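Local atomic coordinates of HpcH/HpaI aldolase (Desulfitobacterium hafniense, PDB entry 3QZ6), a protein that belongs to the HpcH/HpaI aldolase/citrate lyase family and folds as a TIM barrel, with a zinc ion bound in the model. Residues 54-57 with 58-62. Sequence-based numbering, arbitrary orientation.
Sequences EINH and LVSVA
Helix 52-65, which links barrel strands 40-44 and 68-72, is held through its middle turns by i to i+4 bonds running from residues 58-61 back to 54-57. Three of these have good geometry. Leu58 N reaches Glu54 O at 3.0 Å (N-H...O 157°), and Val59 N meets Ile55 O at 2.8 Å (N-H...O 164°). Ser60 N bonds to Asn56 O, also at 2.8 Å. The next bond in the series is weaker: Val61 N lies 3.5 Å from His57 O.

Ser60 adds a polar side-chain contact. With OG anti to the carbonyl carbon (chi1 -70°), the hydroxyl is directed back toward the preceding turn, 3.1 Å from Asn56 O. The Asn56 amide also bends toward it, OD1 standing 3.3 Å from Ser60 OG; with two oxygens in range, the acceptor of the hydroxyl proton is not settled.

On the inward side the contact is apolar. Ile55 CG2 and Val59 CG2 meet at 4.2 Å, the two branched side chains crossing at a slant. Both are buried, Val59 against Val69 of strand 68-72 and Ile55 against Leu84 of helix 78-87. Leu58 CG, beside its own backbone N, lies 3.4 Å from Glu54 O of the preceding turn, and the side chain packs on Ile29 of helix 29-35. An apolar face toward strand and neighbouring helices, with serine and histidine exposed, marks an amphipathic outer helix in a beta-alpha-beta crossover of a TIM barrel.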
ATOM      1  N   GLU A  54       5.313 -14.772   5.510  1.00 13.69           N
ATOM      2  CA  GLU A  54       4.867 -13.376   5.435  1.00 14.70           C
ATOM      3  C   GLU A  54       3.932 -13.043   6.594  1.00 17.06           C
ATOM      4  O   GLU A  54       3.984 -11.945   7.167  1.00 16.55           O
ATOM      5  CB  GLU A  54       4.184 -13.083   4.099  1.00 11.53           C
ATOM      6  CG  GLU A  54       5.165 -13.027   2.922  1.00 16.27           C
ATOM      7  CD  GLU A  54       4.451 -13.058   1.576  1.00 21.65           C
ATOM      8  OE1 GLU A  54       3.210 -13.203   1.561  1.00 19.93           O
ATOM      9  OE2 GLU A  54       5.126 -12.939   0.537  1.00 19.26           O
ATOM     10  N   ILE A  55       3.077 -13.998   6.942  1.00 14.75           N
ATOM     11  CA  ILE A  55       2.136 -13.789   8.028  1.00 13.29           C
ATOM     12  C   ILE A  55       2.885 -13.694   9.352  1.00 15.93           C
ATOM     13  O   ILE A  55       2.608 -12.817  10.151  1.00 16.29           O
ATOM     14  CB  ILE A  55       1.049 -14.870   8.040  1.00 16.06           C
ATOM     15  CG1 ILE A  55       0.132 -14.656   6.831  1.00 22.59           C
ATOM     16  CG2 ILE A  55       0.236 -14.807   9.349  1.00 14.26           C
ATOM     17  CD1 ILE A  55      -0.838 -15.804   6.542  1.00 22.09           C
ATOM     18  N   ASN A  56       3.871 -14.566   9.549  1.00 12.99           N
ATOM     19  CA  ASN A  56       4.730 -14.499  10.731  1.00 14.07           C
ATOM     20  C   ASN A  56       5.352 -13.103  10.844  1.00 13.80           C
ATOM     21  O   ASN A  56       5.351 -12.498  11.917  1.00 16.80           O
ATOM     22  CB  ASN A  56       5.821 -15.579  10.641  1.00 13.76           C
ATOM     23  CG  ASN A  56       6.614 -15.749  11.945  1.00 20.55           C
ATOM     24  OD1 ASN A  56       6.615 -14.887  12.838  1.00 18.99           O
ATOM     25  ND2 ASN A  56       7.305 -16.863  12.044  1.00 11.09           N
ATOM     26  N   HIS A  57       5.873 -12.578   9.736  1.00 11.37           N
ATOM     27  CA  HIS A  57       6.459 -11.229   9.769  1.00 14.31           C
ATOM     28  C   HIS A  57       5.452 -10.171  10.205  1.00 19.46           C
ATOM     29  O   HIS A  57       5.769  -9.271  11.000  1.00 16.19           O
ATOM     30  CB  HIS A  57       7.090 -10.850   8.419  1.00 15.95           C
ATOM     31  CG  HIS A  57       8.339 -11.617   8.110  1.00 20.09           C
ATOM     32  ND1 HIS A  57       8.903 -11.651   6.853  1.00 30.67           N
ATOM     33  CD2 HIS A  57       9.126 -12.388   8.897  1.00 18.96           C
ATOM     34  CE1 HIS A  57       9.991 -12.400   6.882  1.00 26.95           C
ATOM     35  NE2 HIS A  57      10.145 -12.868   8.107  1.00 22.68           N
ATOM     36  N   LEU A  58       4.235 -10.268   9.680  1.00 13.21           N
ATOM     37  CA  LEU A  58       3.191  -9.325  10.065  1.00 18.02           C
ATOM     38  C   LEU A  58       2.890  -9.465  11.559  1.00 19.94           C
ATOM     39  O   LEU A  58       2.806  -8.476  12.288  1.00 14.80           O
ATOM     40  CB  LEU A  58       1.915  -9.553   9.238  1.00 14.95           C
ATOM     41  CG  LEU A  58       1.991  -9.225   7.735  1.00 20.76           C
ATOM     42  CD1 LEU A  58       0.842  -9.861   6.954  1.00 19.76           C
ATOM     43  CD2 LEU A  58       2.028  -7.722   7.489  1.00 19.64           C
ATOM     44  N   VAL A  59       2.742 -10.700  12.014  1.00 17.95           N
ATOM     45  CA  VAL A  59       2.392 -10.963  13.412  1.00 15.16           C
ATOM     46  C   VAL A  59       3.484 -10.477  14.369  1.00 18.70           C
ATOM     47  O   VAL A  59       3.194  -9.912  15.420  1.00 18.96           O
ATOM     48  CB  VAL A  59       2.126 -12.467  13.628  1.00 18.54           C
ATOM     49  CG1 VAL A  59       2.164 -12.827  15.119  1.00 18.80           C
ATOM     50  CG2 VAL A  59       0.799 -12.864  12.998  1.00 14.70           C
ATOM     51  N   SER A  60       4.743 -10.679  13.997  1.00 16.42           N
ATOM     52  CA  SER A  60       5.851 -10.248  14.846  1.00 18.22           C
ATOM     53  C   SER A  60       5.812  -8.755  15.167  1.00 20.55           C
ATOM     54  O   SER A  60       6.168  -8.332  16.271  1.00 17.12           O
ATOM     55  CB  SER A  60       7.182 -10.609  14.191  1.00 17.04           C
ATOM     56  OG  SER A  60       7.345 -12.017  14.212  1.00 18.55           O
ATOM     57  N   VAL A  61       5.393  -7.958  14.196  1.00 17.47           N
ATOM     58  CA  VAL A  61       5.255  -6.530  14.404  1.00 17.33           C
ATOM     59  C   VAL A  61       3.954  -6.232  15.152  1.00 19.27           C
ATOM     60  O   VAL A  61       3.924  -5.396  16.047  1.00 21.32           O
ATOM     61  CB  VAL A  61       5.298  -5.762  13.061  1.00 17.98           C
ATOM     62  CG1 VAL A  61       5.040  -4.276  13.291  1.00 14.98           C
ATOM     63  CG2 VAL A  61       6.661  -5.991  12.346  1.00 15.38           C
ATOM     64  N   ALA A  62       2.880  -6.931  14.796  1.00 16.29           N
ATOM     65  CA  ALA A  62       1.574  -6.673  15.411  1.00 17.78           C
ATOM     66  C   ALA A  62       1.526  -6.983  16.901  1.00 21.29           C
ATOM     67  O   ALA A  62       0.807  -6.321  17.662  1.00 20.45           O
ATOM     68  CB  ALA A  62       0.487  -7.457  14.685  1.00 15.10           C
TER